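Local coordinates for protein alternansucrase (Leuconostoc mesenteroides, PDB 6HVG) that is a calcium-binding member of glycosyl hydrolase family 70 that joins a barrel-containing region to tandem repeats of the choline-binding clan, at residues Q234-D239 with Q261-K266; N254-N259 with T283-A288. All blocks are in the same frame, centred on the assembly; numbering follows the deposited sequence.

Interaction 1: Q234-D239 with Q261-K266; sequences QTYYFD and QGVQIK
Thr-235 and Gln-264 lie side by side with their side chains pointing the same way, and the backbone between them carries the hydrogen bond that links the segments. Gln-264 N donates to Thr-235 O at 2.7 Å, bent at the hydrogen (130°). The rest of Gln-264 then runs past the threonine: chi1 of -163° sets CG anti to the backbone N; the chain continues extended, and Gln-264 OE1 at its end lies 3.3 Å from Thr-235 CG2. Lys-266 comes across Thr-235 at about a right angle. Its ammonium gives a hydrogen bond of 2.9 Å from Lys-266 NZ to Gln-264 OE1, approaching from well above the carbonyl plane; Lys-266 NZ also bonds to Asn-282 O, so the lysine end has two acceptors.

On the other flank Tyr-236 turns its ring into the bend of 261-266. Val-263 CA sits over one face of the ring and Gln-261 O lies at the edge, near the plane, 3.6 Å from Tyr-236 CE2. Val-263 divides its two methyls: CG2 packs against Tyr-236 CZ at 3.8 Å, while CG1 rests 4.0 Å from Gln-234 CB. Because the segments run 108° apart, the contact is a crossing and not a ladder of paired strands.

Strand 235-238 is meanwhile paired antiparallel with strand 226-229, and Tyr-236 and Phe-238 pack on Val-206 of strand 205-209. The loop 261-266, between strands 254-256 and 268-270, thus lies against a hairpin already backed by an earlier strand.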
# COMPACT_ATOMS: atom_id res chain seq x y z
N GLN A 234 8.53 39.33 4.89
CA GLN A 234 7.76 40.45 5.42
C GLN A 234 6.45 40.63 4.64
O GLN A 234 6.37 40.30 3.44
CB GLN A 234 8.58 41.74 5.36
CG GLN A 234 9.82 41.78 6.24
CD GLN A 234 10.75 42.94 5.89
OE1 GLN A 234 11.12 43.75 6.75
NE2 GLN A 234 11.12 43.03 4.63
N THR A 235 5.44 41.18 5.31
CA THR A 235 4.10 41.32 4.74
C THR A 235 3.64 42.78 4.70
O THR A 235 3.72 43.52 5.69
CB THR A 235 3.08 40.52 5.56
OG1 THR A 235 3.44 39.14 5.55
CG2 THR A 235 1.69 40.65 5.00
N TYR A 236 3.11 43.16 3.53
CA TYR A 236 2.51 44.48 3.32
C TYR A 236 1.04 44.32 3.00
O TYR A 236 0.65 43.28 2.48
CB TYR A 236 3.13 45.17 2.12
CG TYR A 236 4.59 45.50 2.25
CD1 TYR A 236 5.56 44.53 2.09
CD2 TYR A 236 5.00 46.80 2.49
CE1 TYR A 236 6.90 44.83 2.19
CE2 TYR A 236 6.33 47.11 2.60
CZ TYR A 236 7.27 46.12 2.44
OH TYR A 236 8.60 46.45 2.53
N TYR A 237 0.22 45.35 3.23
CA TYR A 237 -1.10 45.36 2.64
C TYR A 237 -1.25 46.58 1.79
O TYR A 237 -1.14 47.69 2.30
CB TYR A 237 -2.21 45.33 3.68
CG TYR A 237 -3.57 45.20 3.02
CD1 TYR A 237 -4.02 43.97 2.55
CD2 TYR A 237 -4.38 46.30 2.82
CE1 TYR A 237 -5.26 43.84 1.94
CE2 TYR A 237 -5.61 46.19 2.21
CZ TYR A 237 -6.05 44.96 1.77
OH TYR A 237 -7.27 44.85 1.16
N PHE A 238 -1.50 46.37 0.50
CA PHE A 238 -1.67 47.47 -0.44
C PHE A 238 -3.15 47.78 -0.64
O PHE A 238 -3.95 46.87 -0.82
CB PHE A 238 -0.99 47.14 -1.75
CG PHE A 238 0.47 46.84 -1.60
CD1 PHE A 238 0.92 45.52 -1.52
CD2 PHE A 238 1.39 47.88 -1.47
CE1 PHE A 238 2.27 45.25 -1.37
CE2 PHE A 238 2.73 47.61 -1.30
CZ PHE A 238 3.18 46.29 -1.25
N ASP A 239 -3.49 49.07 -0.62
CA ASP A 239 -4.88 49.53 -0.66
C ASP A 239 -5.44 49.68 -2.08
O ASP A 239 -4.90 49.09 -3.02
CB ASP A 239 -5.01 50.85 0.13
CG ASP A 239 -4.24 52.00 -0.51
OD1 ASP A 239 -3.68 52.83 0.25
OD2 ASP A 239 -4.18 52.10 -1.74
N GLN A 261 7.21 52.13 7.25
CA GLN A 261 7.55 51.72 5.88
C GLN A 261 6.55 50.77 5.27
O GLN A 261 6.77 50.27 4.18
CB GLN A 261 8.95 51.06 5.85
CG GLN A 261 10.12 52.04 5.93
CD GLN A 261 10.23 52.69 7.30
OE1 GLN A 261 10.08 52.02 8.34
NE2 GLN A 261 10.51 53.99 7.33
N GLY A 262 5.46 50.48 5.99
CA GLY A 262 4.36 49.66 5.50
C GLY A 262 4.45 48.17 5.79
O GLY A 262 3.63 47.39 5.29
N VAL A 263 5.41 47.77 6.61
CA VAL A 263 5.64 46.36 6.92
C VAL A 263 4.73 45.93 8.06
O VAL A 263 4.44 46.71 8.95
CB VAL A 263 7.11 46.10 7.33
CG1 VAL A 263 7.34 44.64 7.74
CG2 VAL A 263 8.04 46.48 6.19
N GLN A 264 4.28 44.68 8.04
CA GLN A 264 3.35 44.19 9.06
C GLN A 264 4.05 43.66 10.31
O GLN A 264 4.91 42.78 10.22
CB GLN A 264 2.43 43.10 8.50
CG GLN A 264 1.21 42.90 9.40
CD GLN A 264 0.27 41.81 8.95
OE1 GLN A 264 0.57 41.04 8.04
NE2 GLN A 264 -0.87 41.74 9.60
N ILE A 265 3.65 44.17 11.47
CA ILE A 265 4.16 43.67 12.74
C ILE A 265 3.48 42.33 13.06
O ILE A 265 2.25 42.23 13.10
CB ILE A 265 3.95 44.64 13.90
CG1 ILE A 265 4.57 46.03 13.66
CG2 ILE A 265 4.48 44.05 15.19
CD1 ILE A 265 6.03 46.08 13.20
N LYS A 266 4.31 41.30 13.30
CA LYS A 266 3.87 39.94 13.63
C LYS A 266 4.67 39.42 14.82
O LYS A 266 5.89 39.50 14.84
CB LYS A 266 4.11 38.99 12.46
CG LYS A 266 3.18 39.05 11.24
CD LYS A 266 3.93 38.57 9.99
CE LYS A 266 3.09 37.79 9.00
NZ LYS A 266 1.81 38.44 8.65

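Interaction 2: N254-N259 with T283-A288; sequences NLQYFN and TGNAVA
Gln-256 and Asn-285 form the tight part of this contact, their side chains lying alongside each other and pointing the same way. Gln-256 NE2 donates to Asn-285 OD1 at 2.9 Å, nearly in line with the C=O bond (C=O...N 178°), and the two amides are almost coplanar (15°). An extended chain beyond CG brings the amide of buried Gln-256 to this point, and its other end, OE1, is hydrogen-bonded to Tyr-227 OH. Asn-254 OD1 also comes close to the Asn-285 amide, but the planes are 65° apart and the angle is too poor for a hydrogen bond. In the same close-packed part, Ala-286 N bonds to Leu-255 O at 3.2 Å, and Leu-255 CB meets Ala-286 CB at 3.9 Å. A water adds a further link, accepting from Tyr-257 N at 3.0 Å and bonding to Gly-284 O.

The solvent side is looser. Exposed Thr-283 has little surface covered by the other segment. Its OG1 instead accepts from Asn-285 N at 2.9 Å, an ST turn that ties down the backbone leading into Asn-285.

The arrangement joins the hairpin of strands 249-251 and 254-256 to the start of strand 286-293, which belongs to the following sheet. Such stacking of successive short hairpins is consistent with the beta-solenoid build of choline-binding repeats, within whose 245-290 range both segments fall.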
# COMPACT_ATOMS: atom_id res chain seq x y z
N ASN A 254 -10.19 42.42 11.08
CA ASN A 254 -8.99 42.08 11.85
C ASN A 254 -8.22 43.35 12.13
O ASN A 254 -8.04 44.17 11.23
CB ASN A 254 -8.07 41.14 11.07
CG ASN A 254 -8.65 39.76 10.91
OD1 ASN A 254 -8.01 38.76 11.25
ND2 ASN A 254 -9.86 39.68 10.40
N LEU A 255 -7.76 43.52 13.36
CA LEU A 255 -6.97 44.69 13.74
C LEU A 255 -5.50 44.36 13.52
O LEU A 255 -5.03 43.33 13.98
CB LEU A 255 -7.22 45.05 15.18
CG LEU A 255 -6.59 46.32 15.76
CD1 LEU A 255 -6.96 47.55 14.91
CD2 LEU A 255 -7.03 46.54 17.20
N GLN A 256 -4.80 45.19 12.75
CA GLN A 256 -3.38 44.97 12.47
C GLN A 256 -2.55 46.27 12.53
O GLN A 256 -3.08 47.37 12.38
CB GLN A 256 -3.25 44.30 11.11
CG GLN A 256 -3.81 42.88 11.09
CD GLN A 256 -4.12 42.35 9.71
OE1 GLN A 256 -4.13 43.10 8.71
NE2 GLN A 256 -4.39 41.05 9.63
N TYR A 257 -1.25 46.14 12.80
CA TYR A 257 -0.37 47.32 12.85
C TYR A 257 0.67 47.31 11.74
O TYR A 257 1.18 46.27 11.37
CB TYR A 257 0.35 47.43 14.18
CG TYR A 257 1.10 48.72 14.26
CD1 TYR A 257 0.41 49.90 14.45
CD2 TYR A 257 2.48 48.79 14.10
CE1 TYR A 257 1.06 51.11 14.52
CE2 TYR A 257 3.14 49.99 14.15
CZ TYR A 257 2.42 51.15 14.37
OH TYR A 257 3.10 52.34 14.39
N PHE A 258 0.99 48.48 11.19
CA PHE A 258 2.03 48.53 10.16
C PHE A 258 3.06 49.61 10.48
O PHE A 258 2.72 50.72 10.87
CB PHE A 258 1.39 48.79 8.80
CG PHE A 258 0.62 47.63 8.25
CD1 PHE A 258 -0.73 47.48 8.49
CD2 PHE A 258 1.25 46.68 7.49
CE1 PHE A 258 -1.44 46.38 8.00
CE2 PHE A 258 0.55 45.57 6.98
CZ PHE A 258 -0.81 45.44 7.24
N ASN A 259 4.34 49.30 10.30
CA ASN A 259 5.39 50.27 10.59
C ASN A 259 5.40 51.38 9.54
O ASN A 259 4.71 51.31 8.53
CB ASN A 259 6.74 49.57 10.73
CG ASN A 259 7.36 49.15 9.41
OD1 ASN A 259 6.86 49.44 8.33
ND2 ASN A 259 8.47 48.44 9.51
N THR A 283 -0.70 35.50 11.63
CA THR A 283 -1.79 36.30 11.11
C THR A 283 -1.49 37.78 11.27
O THR A 283 -1.83 38.58 10.39
CB THR A 283 -3.11 36.00 11.85
OG1 THR A 283 -3.02 36.48 13.19
CG2 THR A 283 -3.41 34.50 11.88
N GLY A 284 -0.87 38.14 12.39
CA GLY A 284 -0.67 39.54 12.72
C GLY A 284 -1.89 40.16 13.36
O GLY A 284 -1.95 41.36 13.50
N ASN A 285 -2.86 39.33 13.77
CA ASN A 285 -4.10 39.84 14.36
C ASN A 285 -3.96 40.15 15.85
O ASN A 285 -3.20 39.49 16.56
CB ASN A 285 -5.23 38.83 14.15
CG ASN A 285 -5.46 38.50 12.69
OD1 ASN A 285 -5.16 39.28 11.80
ND2 ASN A 285 -6.02 37.34 12.44
N ALA A 286 -4.67 41.18 16.30
CA ALA A 286 -4.63 41.58 17.70
C ALA A 286 -5.19 40.48 18.59
O ALA A 286 -6.22 39.90 18.26
CB ALA A 286 -5.41 42.86 17.92
N VAL A 287 -4.49 40.20 19.68
CA VAL A 287 -4.88 39.17 20.62
C VAL A 287 -4.40 39.52 22.00
O VAL A 287 -3.43 40.26 22.17
CB VAL A 287 -4.30 37.80 20.25
CG1 VAL A 287 -4.94 37.27 18.98
CG2 VAL A 287 -2.78 37.88 20.11
N ALA A 288 -5.10 38.99 22.99
CA ALA A 288 -4.70 39.16 24.36
C ALA A 288 -3.35 38.46 24.56
O ALA A 288 -3.08 37.37 24.01
CB ALA A 288 -5.75 38.59 25.30
O HOH W 1 -0.14 43.40 12.25

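Overall arrangement
Interactions 1 and 2 have centres about 11 Å apart and interlock along the chain, since their segments alternate. They also touch: Ile-265 N lies 3.2 Å from Tyr-257 O, a probable hydrogen bond, and Gln-264 CB packs 3.5 Å from Phe-258 CE2. Gln-264 links the two further through a weak hydrogen bond from its NE2 to Thr-283 O. In both, a strand carbonyl (Thr-235 O, Leu-255 O) accepts from a backbone N two residues after a glycine (Gly-262, Gly-284), consistent with a repeating build. The centres lie about 46 and 45 Å from the centre of the chain, and neither contact supplies a ligand of the calcium ion, held by Glu-575, Asp-581, Asn-625 and Asp-1159.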